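Local coordinates for protein probable chitinase A (Chromobacterium violaceum, PDB 4TX8) that probably hydrolyses chitin as a family 18 glycoside hydrolase that also carries a family 5/12 carbohydrate-binding module, at residues Gly264-Gly269 with Gly298-Tyr303; Ser233-Ala238 with Leu276-Gly281; Ser312-Val317 with Gly380-Ala385. All coordinates share one frame; numbering follows the deposited sequence.

Interaction 1: residues Gly264-Gly269 with Gly298-Tyr303; sequences GFVAYG and GLYTPY
The rings of Phe-265 and Tyr-300 meet rim to rim, neither covering a face of the other. Their centroids are 5.8 Å apart and their planes inclined at 34°. Phe-265 CE2 lies at the edge of the tyrosine ring, near its plane, 3.5 Å from Tyr-300 CE1, and Phe-265 CD2 reaches the same edge. Val-266 CG2 comes to the tyrosine ring obliquely, 3.6 Å from Tyr-300 CD1, its side chain roughly at a right angle to the tyrosine's. A third flat group, the ring of Tyr-303, has Pro-302 CG 3.6 Å above one face, offset toward the rim.

Phe-265 holds CG anti to its backbone N (chi1 174°), on the side of its carbonyl carbon, and the ring carried there also meets Pro-302, with Phe-265 CE2 3.8 Å from Pro-302 CD. A flat, wide hydrocarbon suits this place because it can touch a ring, a peptide group and a proline together. No hydrogen bond joins the segments; the contact is van der Waals packing, mostly of apolar side chains.

Both segments belong to beta-alpha connections of the family 18 TIM barrel: 264-269 follows strand 251-254, while the loop segment 298-303 follows the next parallel strand, 288-292. The Phe-265 side chain also packs on Met-322 of helix 313-325 and on Phe-327 and Pro-328 of strand 326-328, which ties it to the unit that comes next.

The 298-303 loop has its own internal brace. Thr-301 OG1 accepts from Tyr-303 N at 3.1 Å in an ST turn, a task for which a beta-hydroxyl so close to the main chain is well suited. Just after the rigid ring of Pro-302, Tyr-303 also makes a cation-pi contact with Lys-321.

Interaction 2: residues Ser233-Ala238 with Leu276-Gly281; sequences SNLVSA and LPIIDG
Gly-281 O, on the last turn of helix 276-281, is approached by two groups of helix 230-246: Lys-240 NZ makes a hydrogen bond to it, and Val-236 CG1 packs beside it at 3.8 Å. Glycine suits this place, since without a side chain its backbone can be met directly by the valine. The other valine methyl points at the preceding turn, with Val-236 CG2 3.7 Å from Ile-278 CA. Val-236 thus spreads its fork over the partner's main chain, CG1 lying anti to its own backbone N (chi1 171°).

Deeper in, Leu-235 CD2 and Ile-278 CD1 touch at 4.0 Å. The isoleucine is extended at chi2 (174°), which carries CD1 out to the leucine.

The segment axes approach to 9.2 Å and run nearly parallel, crossing at -24°, as expected of neighbouring outer helices in a TIM barrel. The helices follow the adjacent strands 214-218 and 251-254. Inward, the side chain of Ile-278 is about 7 Å from that of calcium ligand Glu-220.

No hydrogen bond links the two segments themselves, so their own cohesion rests on branched aliphatic packing, with Lys-240 adding a polar tie at the margin.

Interaction 3: residues Ser312-Val317 with Gly380-Ala385; sequences SADMLV and GSVKPA
Asp-314, in the first turn of helix 313-325 on the outside of the TIM barrel, grips the loop 380-385 through both carboxylate oxygens. Asp-314 OD1 accepts from Val-382 N at 3.2 Å, along a bent path (142°) from 55° out of the carboxylate plane. Asp-314 OD2 accepts a hydrogen bond from Ser-381 OG at 2.7 Å, again from above the plane, and Ser-381 N gives OD2 a weak bond. Serine suits this loop position because its short side chain adds a donor beside that of its own backbone.

A water completes the network: it accepts from Gly-380 N at 2.9 Å and donates to Asp-314 OD1 and Val-382 O, the latter at 3.1 Å. The acid's place near a helix N-terminus is probably favourable for its negative charge.

One residue before the helix, Ser-312 is the N-cap. Its OG accepts from Met-315 N at 3.1 Å and is also hydrogen-bonded to Ala-309 O. A citrate, probably from the crystallisation liquor, makes weak hydrogen bonds to Ala-313 N and Asp-314 N.

Beside the polar cluster, the side chains of Val-317 and Val-382 slide past each other in opposite directions, and Val-317 CG1 lies 3.9 Å from Val-382 CG1 and 4.2 Å from Pro-384 CD.

How the interactions relate
All three contacts lie among the loops and helices around the barrel's parallel strands. Interaction 2 comes from the units after strands 214-218 and 251-254, interaction 1 from those after 251-254 and 288-292. Interaction 3 joins helix 313-325 to the loop that precedes strand 393-397. Along the chain interactions 1 and 2 interlock, while interaction 3 follows both. Interaction 1 is the middle one: its centre is about 20 Å from that of interaction 2, which it touches through Tyr-268 and Pro-277, and about 15 Å from that of interaction 3, which it touches through Leu-299 and Met-315. Interactions 2 and 3, with centres about 28 Å apart, do not touch. Successive barrel units are thereby joined along part of the circumference.

Interaction 1: residues Gly264-Gly269 with Gly298-Tyr303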
ATOM      1  N   GLY A 264      -2.016  -6.179 -19.276  1.00 26.55           N
ATOM      2  CA  GLY A 264      -1.281  -6.912 -20.292  1.00 23.06           C
ATOM      3  C   GLY A 264      -2.083  -8.006 -20.971  1.00 28.43           C
ATOM      4  O   GLY A 264      -1.776  -8.406 -22.096  1.00 32.34           O
ATOM      5  N   PHE A 265      -3.108  -8.500 -20.284  1.00 25.34           N
ATOM      6  CA  PHE A 265      -3.998  -9.517 -20.841  1.00 27.15           C
ATOM      7  C   PHE A 265      -4.701  -8.993 -22.084  1.00 28.06           C
ATOM      8  O   PHE A 265      -4.969  -9.733 -23.026  1.00 28.22           O
ATOM      9  CB  PHE A 265      -5.026  -9.950 -19.789  1.00 27.49           C
ATOM     10  CG  PHE A 265      -6.081 -10.896 -20.308  1.00 27.36           C
ATOM     11  CD1 PHE A 265      -5.728 -12.047 -20.992  1.00 27.45           C
ATOM     12  CD2 PHE A 265      -7.426 -10.644 -20.080  1.00 26.20           C
ATOM     13  CE1 PHE A 265      -6.700 -12.922 -21.462  1.00 29.50           C
ATOM     14  CE2 PHE A 265      -8.402 -11.514 -20.543  1.00 30.18           C
ATOM     15  CZ  PHE A 265      -8.036 -12.657 -21.236  1.00 28.90           C
ATOM     16  N   VAL A 266      -4.959  -7.693 -22.083  1.00 24.56           N
ATOM     17  CA  VAL A 266      -5.825  -7.066 -23.065  1.00 26.97           C
ATOM     18  C   VAL A 266      -5.046  -6.163 -24.030  1.00 30.08           C
ATOM     19  O   VAL A 266      -5.451  -5.968 -25.178  1.00 31.77           O
ATOM     20  CB  VAL A 266      -6.941  -6.274 -22.330  1.00 37.84           C
ATOM     21  CG1 VAL A 266      -6.914  -4.791 -22.669  1.00 34.36           C
ATOM     22  CG2 VAL A 266      -8.294  -6.900 -22.591  1.00 33.64           C
ATOM     23  N   ALA A 267      -3.917  -5.636 -23.564  1.00 25.88           N
ATOM     24  CA  ALA A 267      -3.055  -4.785 -24.384  1.00 29.63           C
ATOM     25  C   ALA A 267      -1.609  -4.846 -23.892  1.00 29.08           C
ATOM     26  O   ALA A 267      -1.356  -4.840 -22.688  1.00 27.43           O
ATOM     27  CB  ALA A 267      -3.559  -3.342 -24.374  1.00 29.05           C
ATOM     28  N   TYR A 268      -0.662  -4.916 -24.823  1.00 33.66           N
ATOM     29  CA  TYR A 268       0.754  -4.937 -24.463  1.00 33.80           C
ATOM     30  C   TYR A 268       1.521  -3.876 -25.247  1.00 36.23           C
ATOM     31  O   TYR A 268       1.849  -4.068 -26.417  1.00 41.35           O
ATOM     32  CB  TYR A 268       1.361  -6.323 -24.704  1.00 34.72           C
ATOM     33  CG  TYR A 268       2.681  -6.537 -23.996  1.00 34.12           C
ATOM     34  CD1 TYR A 268       2.736  -6.632 -22.612  1.00 34.37           C
ATOM     35  CD2 TYR A 268       3.872  -6.637 -24.708  1.00 35.29           C
ATOM     36  CE1 TYR A 268       3.939  -6.823 -21.952  1.00 36.59           C
ATOM     37  CE2 TYR A 268       5.082  -6.830 -24.057  1.00 36.17           C
ATOM     38  CZ  TYR A 268       5.109  -6.921 -22.677  1.00 39.30           C
ATOM     39  OH  TYR A 268       6.302  -7.111 -22.018  1.00 42.79           O
ATOM     40  N   GLY A 269       1.798  -2.755 -24.587  1.00 33.17           N
ATOM     41  CA  GLY A 269       2.450  -1.619 -25.212  1.00 27.10           C
ATOM     42  C   GLY A 269       2.293  -0.400 -24.325  1.00 27.95           C
ATOM     43  O   GLY A 269       1.318  -0.293 -23.583  1.00 29.19           O
ATOM     44  N   GLY A 298     -12.478   0.030 -14.455  1.00 27.39           N
ATOM     45  CA  GLY A 298     -12.714  -1.396 -14.322  1.00 27.05           C
ATOM     46  C   GLY A 298     -11.588  -2.262 -14.842  1.00 30.08           C
ATOM     47  O   GLY A 298     -10.582  -1.764 -15.346  1.00 33.68           O
ATOM     48  N   LEU A 299     -11.771  -3.572 -14.732  1.00 28.67           N
ATOM     49  CA  LEU A 299     -10.721  -4.526 -15.061  1.00 29.89           C
ATOM     50  C   LEU A 299     -11.238  -5.661 -15.935  1.00 29.49           C
ATOM     51  O   LEU A 299     -12.215  -6.323 -15.588  1.00 28.75           O
ATOM     52  CB  LEU A 299     -10.117  -5.095 -13.779  1.00 31.32           C
ATOM     53  CG  LEU A 299      -9.019  -6.145 -13.939  1.00 31.96           C
ATOM     54  CD1 LEU A 299      -7.790  -5.528 -14.578  1.00 31.90           C
ATOM     55  CD2 LEU A 299      -8.680  -6.757 -12.592  1.00 26.27           C
ATOM     56  N   TYR A 300     -10.577  -5.891 -17.065  1.00 27.86           N
ATOM     57  CA  TYR A 300     -10.965  -6.984 -17.952  1.00 32.83           C
ATOM     58  C   TYR A 300     -10.205  -8.256 -17.583  1.00 33.44           C
ATOM     59  O   TYR A 300      -8.977  -8.312 -17.683  1.00 30.60           O
ATOM     60  CB  TYR A 300     -10.714  -6.614 -19.417  1.00 27.22           C
ATOM     61  CG  TYR A 300     -11.314  -7.587 -20.420  1.00 28.50           C
ATOM     62  CD1 TYR A 300     -10.697  -8.804 -20.700  1.00 28.92           C
ATOM     63  CD2 TYR A 300     -12.490  -7.285 -21.091  1.00 29.45           C
ATOM     64  CE1 TYR A 300     -11.237  -9.692 -21.614  1.00 30.24           C
ATOM     65  CE2 TYR A 300     -13.041  -8.171 -22.011  1.00 35.22           C
ATOM     66  CZ  TYR A 300     -12.408  -9.372 -22.267  1.00 35.50           C
ATOM     67  OH  TYR A 300     -12.941 -10.258 -23.178  1.00 37.06           O
ATOM     68  N   THR A 301     -10.945  -9.272 -17.154  1.00 30.01           N
ATOM     69  CA  THR A 301     -10.354 -10.543 -16.746  1.00 30.73           C
ATOM     70  C   THR A 301     -10.915 -11.680 -17.594  1.00 34.04           C
ATOM     71  O   THR A 301     -11.925 -11.506 -18.276  1.00 35.10           O
ATOM     72  CB  THR A 301     -10.626 -10.839 -15.256  1.00 29.99           C
ATOM     73  OG1 THR A 301     -11.965 -11.324 -15.099  1.00 28.92           O
ATOM     74  CG2 THR A 301     -10.424  -9.588 -14.413  1.00 25.51           C
ATOM     75  N   PRO A 302     -10.258 -12.852 -17.566  1.00 34.16           N
ATOM     76  CA  PRO A 302     -10.833 -13.987 -18.296  1.00 36.67           C
ATOM     77  C   PRO A 302     -11.984 -14.676 -17.563  1.00 36.39           C
ATOM     78  O   PRO A 302     -12.438 -15.722 -18.015  1.00 38.18           O
ATOM     79  CB  PRO A 302      -9.645 -14.944 -18.444  1.00 35.57           C
ATOM     80  CG  PRO A 302      -8.744 -14.608 -17.315  1.00 35.38           C
ATOM     81  CD  PRO A 302      -8.887 -13.129 -17.100  1.00 31.40           C
ATOM     82  N   TYR A 303     -12.463 -14.101 -16.464  1.00 37.04           N
ATOM     83  CA  TYR A 303     -13.440 -14.799 -15.633  1.00 39.64           C
ATOM     84  C   TYR A 303     -14.858 -14.261 -15.788  1.00 41.92           C
ATOM     85  O   TYR A 303     -15.777 -14.709 -15.103  1.00 42.44           O
ATOM     86  CB  TYR A 303     -13.003 -14.742 -14.171  1.00 38.77           C
ATOM     87  CG  TYR A 303     -11.527 -15.024 -14.010  1.00 41.74           C
ATOM     88  CD1 TYR A 303     -10.991 -16.250 -14.388  1.00 38.65           C
ATOM     89  CD2 TYR A 303     -10.669 -14.061 -13.501  1.00 36.71           C
ATOM     90  CE1 TYR A 303      -9.641 -16.509 -14.255  1.00 40.92           C
ATOM     91  CE2 TYR A 303      -9.317 -14.311 -13.363  1.00 37.92           C
ATOM     92  CZ  TYR A 303      -8.809 -15.535 -13.740  1.00 41.97           C
ATOM     93  OH  TYR A 303      -7.463 -15.782 -13.601  1.00 45.31           O
TER

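Interaction 2: residues Ser233-Ala238 with Leu276-Gly281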
ATOM      1  N   SER A 233      14.519  -3.768 -17.411  1.00 40.49           N
ATOM      2  CA  SER A 233      15.599  -4.710 -17.124  1.00 42.50           C
ATOM      3  C   SER A 233      16.481  -4.231 -15.979  1.00 40.05           C
ATOM      4  O   SER A 233      16.871  -5.016 -15.114  1.00 39.98           O
ATOM      5  CB  SER A 233      16.462  -4.940 -18.367  1.00 49.34           C
ATOM      6  OG  SER A 233      15.733  -5.602 -19.379  1.00 60.32           O
ATOM      7  N   ASN A 234      16.798  -2.940 -15.978  1.00 37.76           N
ATOM      8  CA  ASN A 234      17.723  -2.394 -14.994  1.00 37.57           C
ATOM      9  C   ASN A 234      17.162  -2.406 -13.577  1.00 34.86           C
ATOM     10  O   ASN A 234      17.914  -2.540 -12.615  1.00 34.94           O
ATOM     11  CB  ASN A 234      18.127  -0.972 -15.382  1.00 37.68           C
ATOM     12  CG  ASN A 234      18.944  -0.927 -16.660  1.00 43.74           C
ATOM     13  OD1 ASN A 234      19.524  -1.932 -17.075  1.00 46.76           O
ATOM     14  ND2 ASN A 234      18.998   0.241 -17.288  1.00 40.68           N
ATOM     15  N   LEU A 235      15.845  -2.274 -13.445  1.00 31.96           N
ATOM     16  CA  LEU A 235      15.217  -2.280 -12.127  1.00 31.45           C
ATOM     17  C   LEU A 235      15.330  -3.656 -11.476  1.00 31.38           C
ATOM     18  O   LEU A 235      15.640  -3.764 -10.292  1.00 34.02           O
ATOM     19  CB  LEU A 235      13.748  -1.856 -12.224  1.00 31.56           C
ATOM     20  CG  LEU A 235      12.953  -1.798 -10.916  1.00 33.00           C
ATOM     21  CD1 LEU A 235      13.638  -0.898  -9.900  1.00 30.47           C
ATOM     22  CD2 LEU A 235      11.523  -1.329 -11.172  1.00 31.91           C
ATOM     23  N   VAL A 236      15.082  -4.704 -12.255  1.00 29.51           N
ATOM     24  CA  VAL A 236      15.212  -6.073 -11.762  1.00 33.14           C
ATOM     25  C   VAL A 236      16.644  -6.352 -11.318  1.00 36.20           C
ATOM     26  O   VAL A 236      16.880  -6.919 -10.251  1.00 38.13           O
ATOM     27  CB  VAL A 236      14.798  -7.101 -12.831  1.00 35.59           C
ATOM     28  CG1 VAL A 236      15.154  -8.513 -12.385  1.00 37.57           C
ATOM     29  CG2 VAL A 236      13.310  -6.989 -13.125  1.00 37.30           C
ATOM     30  N   SER A 237      17.598  -5.939 -12.145  1.00 34.91           N
ATOM     31  CA  SER A 237      19.012  -6.109 -11.832  1.00 35.55           C
ATOM     32  C   SER A 237      19.390  -5.337 -10.573  1.00 34.43           C
ATOM     33  O   SER A 237      20.132  -5.836  -9.728  1.00 32.60           O
ATOM     34  CB  SER A 237      19.876  -5.656 -13.011  1.00 34.26           C
ATOM     35  OG  SER A 237      21.254  -5.774 -12.709  1.00 40.46           O
ATOM     36  N   ALA A 238      18.867  -4.122 -10.451  1.00 36.25           N
ATOM     37  CA  ALA A 238      19.169  -3.264  -9.311  1.00 34.76           C
ATOM     38  C   ALA A 238      18.654  -3.861  -8.005  1.00 32.30           C
ATOM     39  O   ALA A 238      19.366  -3.882  -7.002  1.00 34.37           O
ATOM     40  CB  ALA A 238      18.585  -1.879  -9.523  1.00 31.76           C
ATOM     41  N   LEU A 276       5.010  -6.568 -16.142  1.00 28.59           N
ATOM     42  CA  LEU A 276       5.027  -8.030 -16.079  1.00 30.86           C
ATOM     43  C   LEU A 276       6.436  -8.653 -16.117  1.00 34.44           C
ATOM     44  O   LEU A 276       6.707  -9.588 -15.364  1.00 36.28           O
ATOM     45  CB  LEU A 276       4.157  -8.616 -17.199  1.00 27.43           C
ATOM     46  CG  LEU A 276       2.660  -8.283 -17.119  1.00 26.48           C
ATOM     47  CD1 LEU A 276       1.931  -8.732 -18.375  1.00 26.75           C
ATOM     48  CD2 LEU A 276       2.017  -8.898 -15.883  1.00 24.63           C
ATOM     49  N   PRO A 277       7.343  -8.152 -16.980  1.00 33.97           N
ATOM     50  CA  PRO A 277       8.680  -8.754 -16.887  1.00 33.71           C
ATOM     51  C   PRO A 277       9.434  -8.367 -15.610  1.00 33.32           C
ATOM     52  O   PRO A 277      10.348  -9.085 -15.208  1.00 34.01           O
ATOM     53  CB  PRO A 277       9.400  -8.221 -18.133  1.00 34.53           C
ATOM     54  CG  PRO A 277       8.627  -7.030 -18.556  1.00 37.42           C
ATOM     55  CD  PRO A 277       7.212  -7.281 -18.163  1.00 33.63           C
ATOM     56  N   ILE A 278       9.053  -7.262 -14.977  1.00 30.91           N
ATOM     57  CA  ILE A 278       9.652  -6.877 -13.701  1.00 30.59           C
ATOM     58  C   ILE A 278       9.247  -7.870 -12.610  1.00 31.20           C
ATOM     59  O   ILE A 278      10.086  -8.350 -11.845  1.00 32.75           O
ATOM     60  CB  ILE A 278       9.244  -5.449 -13.284  1.00 29.52           C
ATOM     61  CG1 ILE A 278       9.745  -4.432 -14.313  1.00 31.16           C
ATOM     62  CG2 ILE A 278       9.782  -5.118 -11.897  1.00 24.70           C
ATOM     63  CD1 ILE A 278       9.269  -3.014 -14.059  1.00 28.38           C
ATOM     64  N   ILE A 279       7.953  -8.175 -12.554  1.00 30.56           N
ATOM     65  CA  ILE A 279       7.434  -9.195 -11.650  1.00 29.54           C
ATOM     66  C   ILE A 279       8.079 -10.549 -11.922  1.00 32.89           C
ATOM     67  O   ILE A 279       8.506 -11.245 -11.000  1.00 33.49           O
ATOM     68  CB  ILE A 279       5.905  -9.343 -11.783  1.00 26.95           C
ATOM     69  CG1 ILE A 279       5.207  -8.019 -11.465  1.00 24.63           C
ATOM     70  CG2 ILE A 279       5.394 -10.456 -10.878  1.00 26.08           C
ATOM     71  CD1 ILE A 279       3.751  -7.985 -11.891  1.00 23.66           C
ATOM     72  N   ASP A 280       8.146 -10.917 -13.198  1.00 35.95           N
ATOM     73  CA  ASP A 280       8.675 -12.218 -13.589  1.00 38.40           C
ATOM     74  C   ASP A 280      10.144 -12.352 -13.199  1.00 38.92           C
ATOM     75  O   ASP A 280      10.560 -13.378 -12.664  1.00 43.43           O
ATOM     76  CB  ASP A 280       8.505 -12.438 -15.094  1.00 41.47           C
ATOM     77  CG  ASP A 280       8.996 -13.800 -15.542  1.00 50.40           C
ATOM     78  OD1 ASP A 280       8.693 -14.802 -14.858  1.00 50.47           O
ATOM     79  OD2 ASP A 280       9.695 -13.867 -16.576  1.00 55.11           O
ATOM     80  N   GLY A 281      10.921 -11.304 -13.455  1.00 37.06           N
ATOM     81  CA  GLY A 281      12.335 -11.304 -13.128  1.00 36.16           C
ATOM     82  C   GLY A 281      12.631 -11.351 -11.639  1.00 36.24           C
ATOM     83  O   GLY A 281      13.695 -11.807 -11.234  1.00 34.03           O
TER

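Interaction 3: residues Ser312-Val317 with Gly380-Ala385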
ATOM      1  N   SER A 312     -15.830  -3.273  -6.884  1.00 32.71           N
ATOM      2  CA  SER A 312     -16.486  -4.545  -6.597  1.00 31.92           C
ATOM      3  C   SER A 312     -15.505  -5.562  -6.022  1.00 32.28           C
ATOM      4  O   SER A 312     -14.301  -5.505  -6.279  1.00 31.63           O
ATOM      5  CB  SER A 312     -17.149  -5.120  -7.854  1.00 29.84           C
ATOM      6  OG  SER A 312     -16.190  -5.704  -8.717  1.00 32.33           O
ATOM      7  N   ALA A 313     -16.043  -6.478  -5.225  1.00 31.79           N
ATOM      8  CA  ALA A 313     -15.306  -7.618  -4.710  1.00 36.43           C
ATOM      9  C   ALA A 313     -14.826  -8.501  -5.849  1.00 33.39           C
ATOM     10  O   ALA A 313     -13.716  -9.025  -5.807  1.00 32.06           O
ATOM     11  CB  ALA A 313     -16.171  -8.413  -3.755  1.00 26.03           C
ATOM     12  N   ASP A 314     -15.672  -8.669  -6.861  1.00 31.73           N
ATOM     13  CA  ASP A 314     -15.321  -9.452  -8.040  1.00 29.13           C
ATOM     14  C   ASP A 314     -14.011  -8.975  -8.673  1.00 29.06           C
ATOM     15  O   ASP A 314     -13.158  -9.794  -9.041  1.00 32.60           O
ATOM     16  CB  ASP A 314     -16.443  -9.397  -9.079  1.00 28.98           C
ATOM     17  CG  ASP A 314     -17.533 -10.437  -8.838  1.00 35.71           C
ATOM     18  OD1 ASP A 314     -17.303 -11.412  -8.087  1.00 35.91           O
ATOM     19  OD2 ASP A 314     -18.625 -10.275  -9.426  1.00 37.73           O
ATOM     20  N   MET A 315     -13.849  -7.659  -8.795  1.00 25.67           N
ATOM     21  CA  MET A 315     -12.630  -7.106  -9.380  1.00 29.07           C
ATOM     22  C   MET A 315     -11.419  -7.437  -8.521  1.00 25.80           C
ATOM     23  O   MET A 315     -10.353  -7.772  -9.030  1.00 27.39           O
ATOM     24  CB  MET A 315     -12.756  -5.590  -9.564  1.00 27.18           C
ATOM     25  CG  MET A 315     -11.502  -4.897 -10.098  1.00 29.47           C
ATOM     26  SD  MET A 315     -11.734  -3.198 -10.608  1.00 40.03           S
ATOM     27  CE  MET A 315     -10.073  -2.711 -10.996  1.00 44.71           C
ATOM     28  N   LEU A 316     -11.595  -7.351  -7.211  1.00 25.40           N
ATOM     29  CA  LEU A 316     -10.520  -7.689  -6.290  1.00 26.71           C
ATOM     30  C   LEU A 316     -10.180  -9.173  -6.397  1.00 28.67           C
ATOM     31  O   LEU A 316      -9.011  -9.553  -6.448  1.00 27.34           O
ATOM     32  CB  LEU A 316     -10.901  -7.336  -4.853  1.00 23.13           C
ATOM     33  CG  LEU A 316     -11.264  -5.875  -4.594  1.00 26.07           C
ATOM     34  CD1 LEU A 316     -11.587  -5.673  -3.123  1.00 27.33           C
ATOM     35  CD2 LEU A 316     -10.142  -4.945  -5.038  1.00 21.47           C
ATOM     36  N   VAL A 317     -11.210 -10.009  -6.439  1.00 26.32           N
ATOM     37  CA  VAL A 317     -11.013 -11.448  -6.560  1.00 26.48           C
ATOM     38  C   VAL A 317     -10.414 -11.779  -7.924  1.00 31.12           C
ATOM     39  O   VAL A 317      -9.469 -12.565  -8.025  1.00 33.17           O
ATOM     40  CB  VAL A 317     -12.333 -12.221  -6.365  1.00 26.94           C
ATOM     41  CG1 VAL A 317     -12.128 -13.712  -6.610  1.00 24.67           C
ATOM     42  CG2 VAL A 317     -12.880 -11.982  -4.964  1.00 24.79           C
ATOM     43  N   GLY A 380     -18.960 -13.731  -5.449  1.00 42.69           N
ATOM     44  CA  GLY A 380     -19.912 -13.167  -6.386  1.00 42.75           C
ATOM     45  C   GLY A 380     -19.943 -14.001  -7.650  1.00 45.89           C
ATOM     46  O   GLY A 380     -20.002 -15.226  -7.589  1.00 50.05           O
ATOM     47  N   SER A 381     -19.893 -13.341  -8.802  1.00 46.67           N
ATOM     48  CA  SER A 381     -19.914 -14.054 -10.075  1.00 50.90           C
ATOM     49  C   SER A 381     -18.516 -14.537 -10.453  1.00 48.13           C
ATOM     50  O   SER A 381     -18.340 -15.268 -11.428  1.00 50.54           O
ATOM     51  CB  SER A 381     -20.490 -13.165 -11.180  1.00 54.38           C
ATOM     52  OG  SER A 381     -19.802 -11.929 -11.250  1.00 57.74           O
ATOM     53  N   VAL A 382     -17.524 -14.128  -9.669  1.00 38.54           N
ATOM     54  CA  VAL A 382     -16.142 -14.534  -9.898  1.00 37.33           C
ATOM     55  C   VAL A 382     -15.652 -15.424  -8.760  1.00 39.81           C
ATOM     56  O   VAL A 382     -15.641 -15.018  -7.597  1.00 36.14           O
ATOM     57  CB  VAL A 382     -15.212 -13.310 -10.044  1.00 39.12           C
ATOM     58  CG1 VAL A 382     -13.759 -13.749 -10.151  1.00 36.76           C
ATOM     59  CG2 VAL A 382     -15.617 -12.483 -11.256  1.00 38.69           C
ATOM     60  N   LYS A 383     -15.245 -16.641  -9.109  1.00 46.32           N
ATOM     61  CA  LYS A 383     -14.885 -17.656  -8.126  1.00 48.54           C
ATOM     62  C   LYS A 383     -13.524 -18.271  -8.439  1.00 46.99           C
ATOM     63  O   LYS A 383     -13.263 -18.649  -9.580  1.00 51.36           O
ATOM     64  CB  LYS A 383     -15.953 -18.754  -8.092  1.00 52.90           C
ATOM     65  CG  LYS A 383     -16.356 -19.217  -6.705  1.00 55.02           C
ATOM     66  CD  LYS A 383     -17.151 -20.513  -6.776  1.00 55.13           C
ATOM     67  CE  LYS A 383     -17.925 -20.765  -5.490  1.00 57.53           C
ATOM     68  NZ  LYS A 383     -18.562 -22.115  -5.474  1.00 59.73           N
ATOM     69  N   PRO A 384     -12.651 -18.374  -7.426  1.00 42.46           N
ATOM     70  CA  PRO A 384     -11.366 -19.060  -7.609  1.00 43.66           C
ATOM     71  C   PRO A 384     -11.568 -20.525  -7.983  1.00 47.24           C
ATOM     72  O   PRO A 384     -12.579 -21.113  -7.596  1.00 45.44           O
ATOM     73  CB  PRO A 384     -10.696 -18.937  -6.235  1.00 41.03           C
ATOM     74  CG  PRO A 384     -11.389 -17.807  -5.564  1.00 40.75           C
ATOM     75  CD  PRO A 384     -12.796 -17.820  -6.070  1.00 39.96           C
ATOM     76  N   ALA A 385     -10.632 -21.099  -8.732  1.00 52.97           N
ATOM     77  CA  ALA A 385     -10.713 -22.510  -9.100  1.00 56.20           C
ATOM     78  C   ALA A 385     -10.607 -23.371  -7.848  1.00 57.31           C
ATOM     79  O   ALA A 385     -11.403 -24.286  -7.634  1.00 60.31           O
ATOM     80  CB  ALA A 385      -9.624 -22.871 -10.093  1.00 58.19           C
TER
HETATM   81  O   HOH W   1     -16.176 -12.832  -5.504  1.00 42.03           O